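Local coordinates for protein UDP-glucose 4-epimerase (Brucella ovis, PDB 4WOK) that binds NAD and probably catalyses the reversible interconversion of UDP-glucose and UDP-galactose by inverting the configuration at C4 of the sugar, at residues S25-A28 with K29-G33; D42-T46 with G47-A51; Q65-L68 with V69-M72. The protein carries 2 engineered substitutions. All coordinates share one frame; numbering follows the deposited sequence. Where two conformers were deposited one is given.

Interaction 1: S25-A28 with K29-G33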
loop_
_atom_site.group_PDB
_atom_site.type_symbol
_atom_site.label_atom_id
_atom_site.label_comp_id
_atom_site.label_asym_id
_atom_site.label_seq_id
_atom_site.Cartn_x
_atom_site.Cartn_y
_atom_site.Cartn_z
ATOM N N SER A 25 7.312 6.889 -1.622
ATOM C CA SER A 25 7.739 8.224 -2.034
ATOM C C SER A 25 6.712 9.265 -1.605
ATOM O O SER A 25 7.088 10.354 -1.154
ATOM C CB SER A 25 7.984 8.304 -3.552
ATOM O OG SER A 25 6.802 8.027 -4.305
ATOM N N HIS A 26 5.420 8.945 -1.717
ATOM C CA HIS A 26 4.395 9.872 -1.223
ATOM C C HIS A 26 4.524 10.098 0.286
ATOM O O HIS A 26 4.266 11.201 0.801
ATOM C CB HIS A 26 2.990 9.363 -1.552
ATOM C CG HIS A 26 2.574 9.620 -2.969
ATOM N ND1 HIS A 26 2.964 8.813 -4.013
ATOM C CD2 HIS A 26 1.801 10.595 -3.507
ATOM C CE1 HIS A 26 2.451 9.283 -5.144
ATOM N NE2 HIS A 26 1.745 10.362 -4.863
ATOM N N THR A 27 4.907 9.043 0.992
ATOM C CA THR A 27 5.049 9.124 2.441
ATOM C C THR A 27 6.279 9.943 2.819
ATOM O O THR A 27 6.237 10.732 3.768
ATOM C CB THR A 27 5.123 7.717 3.051
ATOM O OG1 THR A 27 3.899 7.032 2.750
ATOM C CG2 THR A 27 5.335 7.781 4.577
ATOM N N ALA A 28 7.367 9.772 2.068
ATOM C CA ALA A 28 8.561 10.607 2.248
ATOM C C ALA A 28 8.243 12.095 2.036
ATOM O O ALA A 28 8.657 12.951 2.828
ATOM C CB ALA A 28 9.663 10.159 1.296
ATOM N N LYS A 29 7.519 12.409 0.962
ATOM C CA LYS A 29 7.089 13.790 0.713
ATOM C C LYS A 29 6.320 14.342 1.907
ATOM O O LYS A 29 6.562 15.474 2.352
ATOM C CB LYS A 29 6.223 13.860 -0.555
ATOM C CG LYS A 29 5.632 15.242 -0.859
ATOM C CD LYS A 29 4.930 15.240 -2.225
ATOM C CE LYS A 29 4.615 16.644 -2.722
ATOM N NZ LYS A 29 3.417 17.219 -2.058
ATOM N N LEU A 30 5.395 13.546 2.431
ATOM C CA LEU A 30 4.570 14.006 3.538
ATOM C C LEU A 30 5.397 14.185 4.801
ATOM O O LEU A 30 5.238 15.178 5.516
ATOM C CB LEU A 30 3.420 13.041 3.816
ATOM C CG LEU A 30 2.402 13.684 4.760
ATOM C CD1 LEU A 30 1.436 14.549 3.982
ATOM C CD2 LEU A 30 1.661 12.660 5.591
ATOM N N LEU A 31 6.273 13.223 5.075
ATOM C CA LEU A 31 7.131 13.313 6.251
ATOM C C LEU A 31 7.883 14.634 6.245
ATOM O O LEU A 31 7.939 15.327 7.259
ATOM C CB LEU A 31 8.125 12.134 6.299
ATOM C CG LEU A 31 7.558 10.813 6.823
ATOM C CD1 LEU A 31 8.434 9.601 6.391
ATOM C CD2 LEU A 31 7.438 10.839 8.342
ATOM N N ALA A 32 8.453 14.979 5.094
ATOM C CA ALA A 32 9.243 16.198 4.962
ATOM C C ALA A 32 8.386 17.437 5.165
ATOM O O ALA A 32 8.860 18.449 5.685
ATOM C CB ALA A 32 9.934 16.251 3.603
ATOM N N GLY A 33 7.122 17.354 4.762
ATOM C CA GLY A 33 6.193 18.448 4.982
ATOM C C GLY A 33 5.893 18.649 6.458
ATOM O O GLY A 33 5.557 19.756 6.889
#
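T27 and L31, one helical turn apart, meet because their first torsions lay their branches along the same flank: the methyl CG2 of T27 stands anti to the backbone N, with OG1 at chi1 -61° beside that N, while CG of L31 is anti to its own carbonyl carbon at chi1 -80°. The two side chains run side by side and point the same way, T27 CG2 lying 4.0 Å from L31 CD1. L31 CG also lies 3.3 Å from the carbonyl oxygen T27 O, the same oxygen that accepts the 2.8 Å bond from L31 N.

That bond is one of four successive i to i+4 links of a regular alpha helix. K29 N donates to S25 O at 3.0 Å, L30 N to H26 O at 3.1 Å, and A32 N to A28 O at 3.0 Å. The L30 bond is the most bent of the set, with an angle of 152° at its hydrogen.

A threonine suits its place because its two branches do different work: OG1 bonds back to I23 O, which satisfies a buried hydroxyl, and CG2 stays available to packing. L31 continues the apolar flank onto V14 and V16 of strand 13-17, and T27 and L31 both touch I81 of strand 79-82 and the helix 236-251. In the conformer given, K29 leads away from this flank and its NZ forms a salt bridge with D185. S25 OG bonds to F22 O and to G21 O, the latter just ahead of the helix.

The chemistry is thus divided by side: apolar branches face the sheet and a neighbouring helix, while the buried hydroxyls are paired with carbonyls of the helix and of the glycine-rich turn just before it, which probably lets this flank of helix 22-33, in a Rossmann beta-alpha-beta unit, be buried at little polar cost.

Interaction 2: D42-T46 with G47-A51. With NAD (nicotinamide-adenine-dinucleotide), chain B.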
loop_
_atom_site.group_PDB
_atom_site.type_symbol
_atom_site.label_atom_id
_atom_site.label_comp_id
_atom_site.label_asym_id
_atom_site.label_seq_id
_atom_site.Cartn_x
_atom_site.Cartn_y
_atom_site.Cartn_z
ATOM N N ASP A 42 16.340 1.699 -0.365
ATOM C CA ASP A 42 15.551 1.097 -1.455
ATOM C C ASP A 42 16.490 0.453 -2.445
ATOM O O ASP A 42 17.566 1.002 -2.709
ATOM C CB ASP A 42 14.705 2.175 -2.149
ATOM C CG ASP A 42 13.551 1.600 -2.946
ATOM O OD1 ASP A 42 13.804 0.839 -3.910
ATOM O OD2 ASP A 42 12.388 1.908 -2.611
ATOM N N ASN A 43 16.121 -0.703 -3.000
ATOM C CA ASN A 43 17.047 -1.364 -3.909
ATOM C C ASN A 43 16.778 -1.034 -5.378
ATOM O O ASN A 43 17.457 -1.560 -6.270
ATOM C CB ASN A 43 17.042 -2.894 -3.684
ATOM C CG ASN A 43 15.726 -3.574 -4.076
ATOM O OD1 ASN A 43 14.766 -2.939 -4.518
ATOM N ND2 ASN A 43 15.695 -4.894 -3.914
ATOM N N LEU A 44 15.781 -0.177 -5.602
ATOM C CA LEU A 44 15.322 0.279 -6.935
ATOM C C LEU A 44 14.854 -0.838 -7.867
ATOM O O LEU A 44 14.783 -0.643 -9.091
ATOM C CB LEU A 44 16.414 1.086 -7.638
ATOM C CG LEU A 44 16.934 2.275 -6.817
ATOM C CD1 LEU A 44 18.002 3.035 -7.598
ATOM C CD2 LEU A 44 15.777 3.230 -6.390
ATOM N N SER A 45 14.491 -1.983 -7.296
ATOM C CA SER A 45 13.978 -3.095 -8.099
ATOM C C SER A 45 12.669 -2.738 -8.821
ATOM O O SER A 45 12.477 -3.101 -9.985
ATOM C CB SER A 45 13.761 -4.334 -7.223
ATOM O OG SER A 45 12.940 -4.025 -6.098
ATOM N N THR A 46 11.762 -2.040 -8.139
ATOM C CA THR A 46 10.516 -1.596 -8.781
ATOM C C THR A 46 10.275 -0.097 -8.580
ATOM O O THR A 46 9.403 0.490 -9.228
ATOM C CB THR A 46 9.286 -2.378 -8.260
ATOM O OG1 THR A 46 9.217 -2.281 -6.834
ATOM C CG2 THR A 46 9.377 -3.840 -8.660
ATOM N N GLY A 47 11.057 0.509 -7.688
ATOM C CA GLY A 47 10.973 1.939 -7.427
ATOM C C GLY A 47 11.918 2.734 -8.305
ATOM O O GLY A 47 12.563 2.177 -9.208
ATOM N N HIS A 48 12.023 4.030 -8.023
ATOM C CA HIS A 48 12.700 4.957 -8.928
ATOM C C HIS A 48 13.515 5.974 -8.164
ATOM O O HIS A 48 12.986 6.696 -7.326
ATOM C CB HIS A 48 11.675 5.668 -9.818
ATOM C CG HIS A 48 10.747 4.721 -10.507
ATOM N ND1 HIS A 48 11.128 3.977 -11.608
ATOM C CD2 HIS A 48 9.477 4.343 -10.219
ATOM C CE1 HIS A 48 10.122 3.205 -11.981
ATOM N NE2 HIS A 48 9.110 3.403 -11.152
ATOM N N GLN A 49 14.807 6.017 -8.462
ATOM C CA GLN A 49 15.712 6.952 -7.810
ATOM C C GLN A 49 15.224 8.391 -7.938
ATOM O O GLN A 49 15.380 9.176 -7.025
ATOM C CB GLN A 49 17.118 6.824 -8.395
ATOM C CG GLN A 49 18.196 7.601 -7.627
ATOM C CD GLN A 49 19.581 7.201 -8.082
ATOM O OE1 GLN A 49 19.729 6.333 -8.944
ATOM N NE2 GLN A 49 20.602 7.825 -7.513
ATOM N N SER A 50 14.610 8.734 -9.063
ATOM C CA SER A 50 14.132 10.100 -9.279
ATOM C C SER A 50 12.970 10.478 -8.362
ATOM O O SER A 50 12.607 11.652 -8.272
ATOM C CB SER A 50 13.689 10.287 -10.731
ATOM O OG SER A 50 12.655 9.371 -11.027
ATOM N N ALA A 51 12.384 9.493 -7.685
ATOM C CA ALA A 51 11.286 9.774 -6.754
ATOM C C ALA A 51 11.805 10.078 -5.338
ATOM O O ALA A 51 11.023 10.329 -4.422
ATOM C CB ALA A 51 10.307 8.605 -6.711
HETATM P PA NAD B . 6.221 -0.245 -5.148
HETATM O O1A NAD B . 6.835 -1.491 -5.757
HETATM O O2A NAD B . 6.028 1.045 -5.887
HETATM O O5B NAD B . 7.312 0.181 -3.870
HETATM C C5B NAD B . 8.044 -0.942 -3.429
HETATM C C4B NAD B . 9.445 -0.374 -3.081
HETATM O O4B NAD B . 10.205 -1.342 -2.345
HETATM C C3B NAD B . 10.104 -0.166 -4.449
HETATM O O3B NAD B . 10.688 1.113 -4.445
HETATM C C2B NAD B . 11.166 -1.294 -4.485
HETATM O O2B NAD B . 12.270 -0.905 -5.202
HETATM C C1B NAD B . 11.508 -1.429 -2.956
HETATM N N9A NAD B . 11.971 -2.786 -2.606
HETATM C C8A NAD B . 11.381 -4.033 -2.911
HETATM N N7A NAD B . 12.064 -5.063 -2.400
HETATM C C5A NAD B . 13.145 -4.460 -1.742
HETATM C C6A NAD B . 14.226 -5.007 -1.017
HETATM N N6A NAD B . 14.351 -6.369 -0.873
HETATM N N1A NAD B . 15.147 -4.182 -0.463
HETATM C C2A NAD B . 14.985 -2.832 -0.644
HETATM N N3A NAD B . 14.005 -2.168 -1.323
HETATM C C4A NAD B . 13.094 -3.041 -1.852
HETATM O O3 NAD B . 4.948 -0.923 -4.438
HETATM P PN NAD B . 3.952 0.058 -3.626
HETATM O O1N NAD B . 4.421 1.433 -3.245
HETATM O O2N NAD B . 2.610 -0.282 -4.172
HETATM O O5D NAD B . 3.612 -0.712 -2.117
HETATM C C5D NAD B . 4.697 -0.840 -1.340
HETATM C C4D NAD B . 4.186 -1.417 -0.020
HETATM O O4D NAD B . 2.716 -1.216 0.057
HETATM C C3D NAD B . 4.396 -2.945 -0.015
HETATM O O3D NAD B . 4.611 -3.290 1.316
HETATM C C2D NAD B . 3.026 -3.438 -0.493
HETATM O O2D NAD B . 2.685 -4.694 -0.060
HETATM C C1D NAD B . 2.161 -2.459 0.335
HETATM N N1N NAD B . 0.715 -2.501 -0.219
HETATM C C2N NAD B . 0.482 -1.887 -1.447
HETATM C C3N NAD B . -0.837 -1.914 -1.971
HETATM C C7N NAD B . -1.103 -1.257 -3.299
HETATM O O7N NAD B . -2.246 -1.235 -3.766
HETATM N N7N NAD B . -0.044 -0.684 -3.976
HETATM C C4N NAD B . -1.847 -2.559 -1.253
HETATM C C5N NAD B . -1.576 -3.166 -0.027
HETATM C C6N NAD B . -0.273 -3.136 0.490
HETATM O O HOH W 1 12.575 -0.011 -10.896
#
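L44 lies across the start of the short 3-10 turn 49-51, its CD2 3.6 Å from Q49 N and its CD1 4.0 Å from Q49 CB, so a branched apolar chain covers the backbone where the turn begins. On the backbone of the same bend, a water donates to both L44 O and G47 O, at 2.9 and 2.8 Å, and bridges them.

The bend wraps the adenosine ribose of NAD. D42 holds both hydroxyls: its OD1 accepts from O2B at 2.7 Å and its OD2 from O3B at 2.6 Å. A carboxylate suits this place, since its two oxygens can take one hydroxyl each; OD1 also accepts from L44 N on its anti lone pair, an Asx turn that fixes the acid against the loop. Next to it N43 makes a second Asx turn, its OD1 taking both S45 N and S45 OG. The amides of T46 and G47 converge on O2B, and T46 OG1, set between its backbone N and carbonyl carbon (chi1 55°), donates to the phosphate oxygen O1A at 2.7 Å. G47, without a side chain, lets the backbone lie close against the ribose hydroxyl O3B.

The loop leaves strand 37-42 and leads to strand 57-59, where F57 touches D42, L44 and Q49. H48 NE2 bonds to K193 O, and D42 OD2 also accepts from A20 N of the glycine-rich turn before helix 22-33.

Interaction 3: Q65-L68 with V69-M72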
loop_
_atom_site.group_PDB
_atom_site.type_symbol
_atom_site.label_atom_id
_atom_site.label_comp_id
_atom_site.label_asym_id
_atom_site.label_seq_id
_atom_site.Cartn_x
_atom_site.Cartn_y
_atom_site.Cartn_z
ATOM N N GLN A 65 22.016 -7.245 5.375
ATOM C CA GLN A 65 21.775 -6.835 6.757
ATOM C C GLN A 65 22.869 -5.899 7.275
ATOM O O GLN A 65 22.564 -4.976 8.020
ATOM C CB GLN A 65 21.647 -8.031 7.696
ATOM C CG GLN A 65 21.006 -7.615 9.035
ATOM C CD GLN A 65 20.926 -8.744 10.027
ATOM O OE1 GLN A 65 19.973 -9.522 10.021
ATOM N NE2 GLN A 65 21.928 -8.851 10.881
ATOM N N ALA A 66 24.119 -6.102 6.857
ATOM C CA ALA A 66 25.194 -5.189 7.284
ATOM C C ALA A 66 24.910 -3.764 6.817
ATOM O O ALA A 66 25.058 -2.803 7.570
ATOM C CB ALA A 66 26.556 -5.654 6.756
ATOM N N ARG A 67 24.499 -3.620 5.567
ATOM C CA ARG A 67 24.261 -2.297 5.027
ATOM C C ARG A 67 23.071 -1.636 5.705
ATOM O O ARG A 67 23.066 -0.431 5.922
ATOM C CB ARG A 67 24.026 -2.366 3.520
ATOM C CG ARG A 67 23.975 -0.997 2.838
ATOM C CD ARG A 67 24.111 -1.196 1.344
ATOM N NE ARG A 67 24.104 0.063 0.617
ATOM C CZ ARG A 67 25.159 0.858 0.485
ATOM N NH1 ARG A 67 26.323 0.526 1.042
ATOM N NH2 ARG A 67 25.044 1.985 -0.200
ATOM N N LEU A 68 22.051 -2.426 6.019
ATOM C CA LEU A 68 20.875 -1.884 6.692
ATOM C C LEU A 68 21.215 -1.443 8.126
ATOM O O LEU A 68 20.818 -0.361 8.576
ATOM C CB LEU A 68 19.761 -2.927 6.685
ATOM C CG LEU A 68 18.350 -2.519 7.087
ATOM C CD1 LEU A 68 17.873 -1.271 6.325
ATOM C CD2 LEU A 68 17.444 -3.707 6.815
ATOM N N VAL A 69 21.965 -2.274 8.841
ATOM C CA VAL A 69 22.429 -1.897 10.181
ATOM C C VAL A 69 23.295 -0.636 10.142
ATOM O O VAL A 69 23.135 0.282 10.966
ATOM C CB VAL A 69 23.208 -3.057 10.829
ATOM C CG1 VAL A 69 23.972 -2.592 12.061
ATOM C CG2 VAL A 69 22.254 -4.198 11.190
ATOM N N GLU A 70 24.211 -0.584 9.182
ATOM C CA GLU A 70 25.086 0.573 9.009
ATOM C C GLU A 70 24.252 1.835 8.856
ATOM O O GLU A 70 24.543 2.882 9.442
ATOM C CB GLU A 70 25.969 0.375 7.784
ATOM C CG GLU A 70 26.984 1.475 7.509
ATOM C CD GLU A 70 27.743 1.199 6.217
ATOM O OE1 GLU A 70 28.643 0.331 6.218
ATOM O OE2 GLU A 70 27.416 1.825 5.185
ATOM N N THR A 71 23.197 1.709 8.061
ATOM C CA THR A 71 22.322 2.835 7.781
ATOM C C THR A 71 21.584 3.280 9.023
ATOM O O THR A 71 21.504 4.476 9.313
ATOM C CB THR A 71 21.311 2.477 6.688
ATOM O OG1 THR A 71 22.023 2.161 5.492
ATOM C CG2 THR A 71 20.378 3.658 6.418
ATOM N N MET A 72 21.036 2.326 9.764
ATOM C CA MET A 72 20.362 2.681 11.014
ATOM C C MET A 72 21.313 3.312 12.036
ATOM O O MET A 72 20.930 4.232 12.775
ATOM C CB MET A 72 19.683 1.450 11.603
ATOM C CG MET A 72 18.564 0.901 10.699
ATOM S SD MET A 72 17.708 -0.449 11.514
ATOM C CE MET A 72 16.503 -0.882 10.228
#
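R67 O is gripped twice by T71, whose OG1 donates to it at 2.8 Å and whose backbone N donates at 3.0 Å, the two arriving from opposite faces of the carbonyl plane. The hydroxyl gets there because OG1 sits beside its own backbone N, anti to the carbonyl carbon (chi1 -61°), and so folds back over the preceding turn. A threonine suits this buried place: its hydroxyl is satisfied within the helix, leaving the methyl for packing.

The remaining backbone bonds run in the usual i to i+4 pattern, V69 N to Q65 O, E70 N to A66 O and M72 N to L68 O, each at 2.9 Å. Outside this ladder, R67 and E70 bring opposite charges near one another, but NH1 stays 4.5 Å from OE2 and the carboxylate oxygen lies well out of the guanidinium plane, so any attraction is probably weak and undirected. The guanidinium is instead directed to E59 O through NE.

Farther out, the long unbranched chain of M72 extends back to bring CE within 4.0 Å of L68 CG, the two side chains crossing at a slant, while M72 CG lies 3.3 Å from L68 O. V69 CG2 likewise rests 3.3 Å from Q65 O and 4.2 Å from Q65 CG.

Helix 65-75 packs one side on strands 37-42 and 57-59 and another against helix 96-116. R67, L68 and T71 lie on Y41 of strand 37-42, and R67 and T71 also touch V58 of strand 57-59. Q65 and M72 meet helix 96-116, and V69 and M72 reach the loop residue T117 that follows it.

In the fold
From the N terminus, interaction 1 comes first, on helix 22-33 between strands 13-17 and 37-42; interaction 2 follows in the loop leaving strand 37-42, and interaction 3 lies on helix 65-75 beyond strand 57-59. Each is local, closing only a turn or bend, and the three run in series without nesting or crossing. Interactions 1 and 2 touch where S25 CB packs against A51 O, joining the first helix to the nucleotide-binding loop. Interaction 3 stands apart, its nearest atoms about 7 Å from interaction 2 and about 13 Å from interaction 1. Together they sample the early beta-alpha units of the Rossmann domain, where of the three interaction 2 alone grips the cofactor.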